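Local coordinates for protein transmembrane protease (Mus musculus, PDB 2E7V) that probably cleaves peptide bonds as a membrane-tethered serine protease, of which this fragment is the non-catalytic SEA domain, at residues A39-E44 / A71-K76; R31-R36 / I107-E112; V60-R63 / G68-A71. All blocks are in the same frame, centred on the assembly; numbering follows the deposited sequence.

Contact 1 of 3, residues A39-E44 / A71-K76; sequences AMITDE and ADVVMK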
loop_
_atom_site.group_PDB
_atom_site.type_symbol
_atom_site.label_atom_id
_atom_site.label_comp_id
_atom_site.label_asym_id
_atom_site.label_seq_id
_atom_site.Cartn_x
_atom_site.Cartn_y
_atom_site.Cartn_z
ATOM N N ALA A 39 5.241 -4.230 -4.489
ATOM C CA ALA A 39 6.307 -3.611 -5.264
ATOM C C ALA A 39 6.236 -2.096 -5.153
ATOM O O ALA A 39 7.263 -1.425 -5.043
ATOM C CB ALA A 39 6.190 -4.021 -6.722
ATOM N N MET A 40 5.022 -1.562 -5.194
ATOM C CA MET A 40 4.800 -0.126 -5.108
ATOM C C MET A 40 5.275 0.418 -3.771
ATOM O O MET A 40 6.005 1.412 -3.715
ATOM C CB MET A 40 3.314 0.200 -5.319
ATOM C CG MET A 40 2.840 -0.014 -6.769
ATOM S SD MET A 40 1.116 0.416 -7.050
ATOM C CE MET A 40 1.202 2.182 -6.783
ATOM N N ILE A 41 4.856 -0.227 -2.692
ATOM C CA ILE A 41 5.249 0.202 -1.354
ATOM C C ILE A 41 6.765 0.084 -1.197
ATOM O O ILE A 41 7.416 0.998 -0.672
ATOM C CB ILE A 41 4.520 -0.636 -0.271
ATOM C CG1 ILE A 41 3.033 -0.267 -0.259
ATOM C CG2 ILE A 41 5.137 -0.387 1.105
ATOM C CD1 ILE A 41 2.168 -1.214 0.572
ATOM N N THR A 42 7.327 -1.020 -1.674
ATOM C CA THR A 42 8.773 -1.237 -1.580
ATOM C C THR A 42 9.537 -0.137 -2.324
ATOM O O THR A 42 10.497 0.423 -1.792
ATOM C CB THR A 42 9.175 -2.621 -2.151
ATOM O OG1 THR A 42 8.517 -3.655 -1.398
ATOM C CG2 THR A 42 10.693 -2.831 -2.064
ATOM N N ASP A 43 9.109 0.171 -3.547
ATOM C CA ASP A 43 9.758 1.217 -4.340
ATOM C C ASP A 43 9.711 2.584 -3.632
ATOM O O ASP A 43 10.693 3.325 -3.644
ATOM C CB ASP A 43 9.091 1.354 -5.710
ATOM C CG ASP A 43 9.432 0.211 -6.651
ATOM O OD1 ASP A 43 8.692 0.030 -7.642
ATOM O OD2 ASP A 43 10.436 -0.496 -6.418
ATOM N N GLU A 44 8.575 2.922 -3.030
ATOM C CA GLU A 44 8.460 4.208 -2.343
ATOM C C GLU A 44 9.447 4.333 -1.185
ATOM O O GLU A 44 10.135 5.347 -1.050
ATOM C CB GLU A 44 7.040 4.423 -1.810
ATOM C CG GLU A 44 5.989 4.640 -2.880
ATOM C CD GLU A 44 6.363 5.736 -3.858
ATOM O OE1 GLU A 44 6.906 6.774 -3.417
ATOM O OE2 GLU A 44 6.101 5.562 -5.068
ATOM N N ALA A 71 -6.673 -3.441 0.964
ATOM C CA ALA A 71 -5.582 -4.358 1.247
ATOM C C ALA A 71 -4.999 -4.117 2.636
ATOM O O ALA A 71 -4.653 -2.986 2.984
ATOM C CB ALA A 71 -4.496 -4.206 0.192
ATOM N N ASP A 72 -4.935 -5.167 3.446
ATOM C CA ASP A 72 -4.334 -5.030 4.765
ATOM C C ASP A 72 -2.866 -5.360 4.521
ATOM O O ASP A 72 -2.525 -6.455 4.069
ATOM C CB ASP A 72 -4.962 -5.987 5.774
ATOM C CG ASP A 72 -6.445 -5.718 5.979
ATOM O OD1 ASP A 72 -6.860 -4.537 5.940
ATOM O OD2 ASP A 72 -7.194 -6.686 6.184
ATOM N N VAL A 73 -2.016 -4.380 4.808
ATOM C CA VAL A 73 -0.575 -4.458 4.562
ATOM C C VAL A 73 0.302 -4.333 5.808
ATOM O O VAL A 73 0.092 -3.439 6.644
ATOM C CB VAL A 73 -0.171 -3.326 3.568
ATOM C CG1 VAL A 73 1.337 -3.344 3.296
ATOM C CG2 VAL A 73 -0.969 -3.462 2.284
ATOM N N VAL A 74 1.284 -5.222 5.932
ATOM C CA VAL A 74 2.215 -5.173 7.059
ATOM C C VAL A 74 3.544 -4.641 6.519
ATOM O O VAL A 74 3.968 -5.026 5.430
ATOM C CB VAL A 74 2.468 -6.578 7.681
ATOM C CG1 VAL A 74 3.683 -6.525 8.603
ATOM C CG2 VAL A 74 1.252 -7.032 8.489
ATOM N N MET A 75 4.178 -3.746 7.268
ATOM C CA MET A 75 5.464 -3.182 6.873
ATOM C C MET A 75 6.446 -3.366 8.027
ATOM O O MET A 75 6.131 -3.023 9.181
ATOM C CB MET A 75 5.328 -1.686 6.530
ATOM C CG MET A 75 4.476 -1.378 5.282
ATOM S SD MET A 75 3.827 0.344 5.274
ATOM C CE MET A 75 2.505 0.129 6.452
ATOM N N LYS A 76 7.624 -3.918 7.718
ATOM C CA LYS A 76 8.673 -4.155 8.718
ATOM C C LYS A 76 9.869 -3.218 8.562
ATOM O O LYS A 76 10.403 -3.059 7.450
ATOM C CB LYS A 76 9.194 -5.596 8.637
ATOM C CG LYS A 76 10.309 -5.889 9.647
ATOM C CD LYS A 76 10.731 -7.346 9.664
ATOM C CE LYS A 76 11.673 -7.610 10.839
ATOM N NZ LYS A 76 12.055 -9.036 10.953
#

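Contact 2 of 3, residues R31-R36 / I107-E112; sequences RTLSER and IAPSNE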
loop_
_atom_site.group_PDB
_atom_site.type_symbol
_atom_site.label_atom_id
_atom_site.label_comp_id
_atom_site.label_asym_id
_atom_site.label_seq_id
_atom_site.Cartn_x
_atom_site.Cartn_y
_atom_site.Cartn_z
ATOM N N ARG A 31 -2.724 -12.906 -6.232
ATOM C CA ARG A 31 -1.271 -12.814 -6.157
ATOM C C ARG A 31 -0.630 -11.705 -6.992
ATOM O O ARG A 31 0.325 -11.075 -6.533
ATOM C CB ARG A 31 -0.645 -14.175 -6.483
ATOM C CG ARG A 31 -0.962 -15.215 -5.419
ATOM C CD ARG A 31 -0.364 -16.583 -5.695
ATOM N NE ARG A 31 -0.762 -17.539 -4.657
ATOM C CZ ARG A 31 -0.230 -18.749 -4.494
ATOM N NH1 ARG A 31 0.737 -19.168 -5.302
ATOM N NH2 ARG A 31 -0.661 -19.541 -3.521
ATOM N N THR A 32 -1.143 -11.448 -8.194
ATOM C CA THR A 32 -0.567 -10.405 -9.039
ATOM C C THR A 32 -0.906 -9.015 -8.503
ATOM O O THR A 32 -0.078 -8.101 -8.559
ATOM C CB THR A 32 -1.019 -10.529 -10.524
ATOM O OG1 THR A 32 -2.427 -10.321 -10.626
ATOM C CG2 THR A 32 -0.678 -11.904 -11.065
ATOM N N LEU A 33 -2.114 -8.855 -7.969
ATOM C CA LEU A 33 -2.494 -7.571 -7.394
ATOM C C LEU A 33 -1.690 -7.348 -6.099
ATOM O O LEU A 33 -1.216 -6.241 -5.842
ATOM C CB LEU A 33 -3.994 -7.520 -7.087
ATOM C CG LEU A 33 -4.407 -6.255 -6.324
ATOM C CD1 LEU A 33 -4.013 -5.031 -7.149
ATOM C CD2 LEU A 33 -5.902 -6.265 -6.026
ATOM N N SER A 34 -1.545 -8.398 -5.291
ATOM C CA SER A 34 -0.784 -8.300 -4.043
ATOM C C SER A 34 0.682 -7.994 -4.322
ATOM O O SER A 34 1.319 -7.224 -3.605
ATOM C CB SER A 34 -0.879 -9.609 -3.246
ATOM O OG SER A 34 -2.131 -9.709 -2.600
ATOM N N GLU A 35 1.204 -8.595 -5.383
ATOM C CA GLU A 35 2.593 -8.400 -5.769
ATOM C C GLU A 35 2.827 -6.973 -6.260
ATOM O O GLU A 35 3.855 -6.373 -5.956
ATOM C CB GLU A 35 2.964 -9.414 -6.853
ATOM C CG GLU A 35 4.335 -9.239 -7.455
ATOM C CD GLU A 35 4.626 -10.313 -8.482
ATOM O OE1 GLU A 35 4.754 -11.496 -8.087
ATOM O OE2 GLU A 35 4.714 -9.974 -9.684
ATOM N N ARG A 36 1.870 -6.428 -7.010
ATOM C CA ARG A 36 1.986 -5.062 -7.525
ATOM C C ARG A 36 1.971 -4.065 -6.367
ATOM O O ARG A 36 2.766 -3.116 -6.325
ATOM C CB ARG A 36 0.838 -4.764 -8.497
ATOM C CG ARG A 36 0.730 -3.304 -8.955
ATOM C CD ARG A 36 2.027 -2.788 -9.578
ATOM N NE ARG A 36 1.961 -1.364 -9.931
ATOM C CZ ARG A 36 3.036 -0.606 -10.155
ATOM N NH1 ARG A 36 4.248 -1.133 -10.066
ATOM N NH2 ARG A 36 2.907 0.687 -10.444
ATOM N N ILE A 107 -3.709 3.375 -2.392
ATOM C CA ILE A 107 -2.691 2.941 -3.334
ATOM C C ILE A 107 -3.419 2.688 -4.649
ATOM O O ILE A 107 -4.431 1.977 -4.665
ATOM C CB ILE A 107 -2.038 1.612 -2.890
ATOM C CG1 ILE A 107 -1.385 1.778 -1.513
ATOM C CG2 ILE A 107 -1.007 1.158 -3.937
ATOM C CD1 ILE A 107 -0.670 0.538 -1.019
ATOM N N ALA A 108 -2.924 3.266 -5.742
ATOM C CA ALA A 108 -3.545 3.058 -7.053
ATOM C C ALA A 108 -2.628 2.250 -7.976
ATOM O O ALA A 108 -1.653 2.777 -8.505
ATOM C CB ALA A 108 -3.884 4.406 -7.700
ATOM N N PRO A 109 -2.920 0.949 -8.167
ATOM C CA PRO A 109 -2.087 0.119 -9.045
ATOM C C PRO A 109 -2.027 0.800 -10.406
ATOM O O PRO A 109 -1.002 0.771 -11.077
ATOM C CB PRO A 109 -2.840 -1.214 -9.082
ATOM C CG PRO A 109 -3.465 -1.277 -7.735
ATOM C CD PRO A 109 -3.979 0.145 -7.532
ATOM N N SER A 110 -3.152 1.398 -10.800
ATOM C CA SER A 110 -3.245 2.164 -12.041
ATOM C C SER A 110 -4.048 3.442 -11.777
ATOM O O SER A 110 -5.077 3.414 -11.093
ATOM C CB SER A 110 -3.921 1.366 -13.147
ATOM O OG SER A 110 -3.745 2.032 -14.390
ATOM N N ASN A 111 -3.576 4.560 -12.320
ATOM C CA ASN A 111 -4.232 5.849 -12.140
ATOM C C ASN A 111 -5.154 6.174 -13.318
ATOM O O ASN A 111 -4.713 6.214 -14.469
ATOM C CB ASN A 111 -3.185 6.953 -12.019
ATOM C CG ASN A 111 -2.199 6.708 -10.892
ATOM O OD1 ASN A 111 -1.168 6.052 -11.063
ATOM N ND2 ASN A 111 -2.519 7.228 -9.727
ATOM N N GLU A 112 -6.424 6.418 -13.033
ATOM C CA GLU A 112 -7.362 6.733 -14.104
ATOM C C GLU A 112 -7.276 8.195 -14.500
ATOM O O GLU A 112 -7.277 9.082 -13.642
ATOM C CB GLU A 112 -8.811 6.416 -13.703
ATOM C CG GLU A 112 -9.807 6.765 -14.812
ATOM C CD GLU A 112 -11.234 6.321 -14.537
ATOM O OE1 GLU A 112 -11.704 6.479 -13.393
ATOM O OE2 GLU A 112 -11.897 5.832 -15.481
HETATM O O HOH W 1 0.738 2.670 -10.580
#

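Contact 3 of 3, residues V60-R63 / G68-A71; sequences VKLR and GVVA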
loop_
_atom_site.group_PDB
_atom_site.type_symbol
_atom_site.label_atom_id
_atom_site.label_comp_id
_atom_site.label_asym_id
_atom_site.label_seq_id
_atom_site.Cartn_x
_atom_site.Cartn_y
_atom_site.Cartn_z
ATOM N N VAL A 60 -1.354 -8.870 3.750
ATOM C CA VAL A 60 -1.811 -9.976 4.592
ATOM C C VAL A 60 -3.141 -10.496 4.079
ATOM O O VAL A 60 -3.504 -11.645 4.312
ATOM C CB VAL A 60 -1.955 -9.547 6.061
ATOM C CG1 VAL A 60 -0.614 -9.070 6.585
ATOM C CG2 VAL A 60 -2.990 -8.468 6.185
ATOM N N LYS A 61 -3.878 -9.632 3.393
ATOM C CA LYS A 61 -5.141 -10.030 2.803
ATOM C C LYS A 61 -5.823 -8.898 2.063
ATOM O O LYS A 61 -5.573 -7.713 2.325
ATOM C CB LYS A 61 -6.080 -10.626 3.853
ATOM C CG LYS A 61 -6.987 -9.669 4.573
ATOM C CD LYS A 61 -8.115 -10.458 5.227
ATOM C CE LYS A 61 -8.870 -11.291 4.190
ATOM N NZ LYS A 61 -9.946 -12.149 4.779
ATOM N N LEU A 62 -6.651 -9.283 1.099
ATOM C CA LEU A 62 -7.407 -8.345 0.286
ATOM C C LEU A 62 -8.839 -8.493 0.736
ATOM O O LEU A 62 -9.383 -9.596 0.762
ATOM C CB LEU A 62 -7.293 -8.698 -1.198
ATOM C CG LEU A 62 -5.891 -8.531 -1.779
ATOM C CD1 LEU A 62 -5.862 -9.006 -3.231
ATOM C CD2 LEU A 62 -5.474 -7.064 -1.671
ATOM N N ARG A 63 -9.451 -7.387 1.113
ATOM C CA ARG A 63 -10.816 -7.449 1.572
ATOM C C ARG A 63 -11.708 -6.664 0.654
ATOM O O ARG A 63 -11.267 -5.765 -0.061
ATOM C CB ARG A 63 -10.927 -6.927 3.019
ATOM C CG ARG A 63 -10.315 -7.872 4.039
ATOM C CD ARG A 63 -10.455 -7.385 5.481
ATOM N NE ARG A 63 -9.706 -6.155 5.726
ATOM C CZ ARG A 63 -10.214 -4.930 5.634
ATOM N NH1 ARG A 63 -11.487 -4.754 5.303
ATOM N NH2 ARG A 63 -9.446 -3.876 5.881
ATOM N N GLY A 68 -15.466 -2.198 -3.989
ATOM C CA GLY A 68 -14.045 -1.957 -4.156
ATOM C C GLY A 68 -13.185 -2.888 -3.320
ATOM O O GLY A 68 -13.695 -3.764 -2.622
ATOM N N VAL A 69 -11.872 -2.688 -3.380
ATOM C CA VAL A 69 -10.932 -3.525 -2.649
ATOM C C VAL A 69 -10.098 -2.762 -1.621
ATOM O O VAL A 69 -9.720 -1.609 -1.837
ATOM C CB VAL A 69 -9.948 -4.216 -3.636
ATOM C CG1 VAL A 69 -9.029 -5.182 -2.880
ATOM C CG2 VAL A 69 -10.726 -4.929 -4.740
ATOM N N VAL A 70 -9.823 -3.413 -0.494
ATOM C CA VAL A 70 -8.978 -2.835 0.547
ATOM C C VAL A 70 -7.922 -3.877 0.856
ATOM O O VAL A 70 -8.236 -5.061 0.984
ATOM C CB VAL A 70 -9.739 -2.525 1.842
ATOM C CG1 VAL A 70 -8.739 -2.241 2.961
ATOM C CG2 VAL A 70 -10.629 -1.326 1.649
ATOM N N ALA A 71 -6.673 -3.441 0.964
ATOM C CA ALA A 71 -5.582 -4.358 1.247
ATOM C C ALA A 71 -4.999 -4.117 2.636
ATOM O O ALA A 71 -4.653 -2.986 2.984
ATOM C CB ALA A 71 -4.496 -4.206 0.192
#

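Contact 1 of 3, residues A39-E44 / A71-K76
Ile41 of the helical segment 39-44 and Val73 of the strand segment 71-76 reach toward each other tip to tip, and their methyl ends meet between helix and sheet, with CD1 of Ile41 3.6 Å from CG1 of Val73. The backbones stay well apart, the nearest CA atoms being those of Ile41 and Met75 at 8.9 Å, and no hydrogen bond crosses. The long branch of Ile41 has CG1 anti to its carbonyl carbon (chi1 -70°) and is extended beyond it (chi2 169°), which carries CD1 out toward the strand. Its short branch, CG2, serves a different neighbour: it lies 4.3 Å from CG of Met75. One beta-branched residue thus meets two strand residues, with a separate methyl for each. Val73 and Met75 alternate with Asp72 and Val74, so both apolar chains lie on the helix-facing side of the strand. All three touching residues are buried and meet through apolar contacts alone, which suits aliphatic and thioether side chains. This is the alpha/beta layer packing of the SEA domain. Helix 28-46 lies across one face of the sheet; Ile107 of strand 106-107 also packs on Ile41, Phe11 of strand 4-14 and Thr57 of strand 54-65 border Val73, and Phe45 of the same helix touches Met75.

Contact 2 of 3, residues R31-R36 / I107-E112
Arg36 and Pro109 bring the backbones of segments 31-36 and 107-112 closest, their CA atoms 6.8 Å apart. The first segment is regular helix, with Arg36 N bonded to Thr32 O at 3.0 Å, whereas the second leaves the short edge strand 106-107 and runs on as irregular chain. In the alpha/beta sandwich of the SEA domain, the contact lays the chain that follows this edge strand against the flank of helix 28-46. No direct hydrogen bond joins the two segments, so side chains and one water make the junction.

Pro109 is the hub. Its ring offers compact apolar carbon to both helix residues: CG lies 3.8 Å from CD1 of Leu33, and CB lies 4.1 Å from CG of Arg36. Leu33 and Arg36, three positions apart, lie on neighbouring turns of the helix and meet the ring from there. Leu33 suits the inner position, because its other neighbours include Leu62 of strand 54-65; Pro109 itself also packs on Ile13 of strand 4-14. Arginine suits the outer position, since its methylene part can rest near the proline while its charged end remains at the exposed surface.

With CG anti to the backbone N (chi1 172°), the Arg36 chain sets out toward the loop and then bends at chi2 (55°), which brings the guanidinium alongside the proline carbonyl. That oxygen sits at the guanidinium edge, near its plane, but NE is still 3.8 Å from Pro109 O. A water in the guanidinium plane links NH2 to the same oxygen: it accepts from Arg36 NH2 at 2.9 Å and can donate to Pro109 O at 2.6 Å, though other acceptors may compete for its protons.

Contact 3 of 3, residues V60-R63 / G68-A71
Arg63 and Val70 form an antiparallel hydrogen-bonded pair, linked by two backbone bonds. Arg63 N gives its hydrogen to Val70 O at 2.6 Å, a short bond that is almost perfectly straight (178° at the hydrogen). Val70 N returns one to Arg63 O at 2.8 Å, with the donor tilted out of the carbonyl plane by 21°. Beside it, Leu62 and Ala71 make a non-hydrogen-bonded pair with CA atoms 4.5 Å apart, and here weaker CA-H...O contacts take over: Leu62 CA approaches Val70 O, and Ala71 CA approaches Lys61 O.

The side chains divide between the two faces. Arg63 and Val70 lie side by side, pointing the same way. A bend at chi3 (-65°) turns the guanidinium toward Val70, leaving NH2 3.4 Å from CG1 of Val70. The guanidinium is held mainly by salt bridges from NE to Asp72 and from NH1 to Glu65, so arginine suits a place where one end group lies against a valine methyl and still reaches two acids. On the other face Leu62 has CG anti to its carbonyl carbon, and its CD2 comes within 3.5 Å of Ala71 CB; the small alanine leaves room for so close an approach. CD2 also lies 4.2 Å from CG1 of Val69, whose beta-branched shape suits an extended strand.

Just beyond the pairing, Val60 and Lys61 both face Asp72 in a classic beta bulge, which shifts the strand's register by one residue. The segments belong to the hairpin of strands 54-65 and 68-78. Helix 28-46 covers the Leu62 face through Tyr30, Leu33 and Ser34, and strand 4-14 continues the sheet beyond 68-71, where its Ile13 touches both Val69 and Ala71.

Overall arrangement
All three contacts lie in one compact alpha/beta domain, their centres 11 to 13 Å apart. Helix 28-46 serves contacts 1 and 2, while strand 68-78 serves contacts 1 and 3, which share Ala71. Along the chain the helix comes first, then the hairpin of contact 3, and last the chain after strand 106-107; contacts 1 and 3 are therefore nested within the loop closed by contact 2. Met40 and Ile41 pack against Ile107 between contacts 1 and 2, the Asp72-Arg63 salt bridge joins contacts 1 and 3, and Leu33 meets Leu62 between contacts 2 and 3. Apolar contacts of the helix with strands 54-65 and 106-107 thus help tie the three into one packed alpha/beta unit.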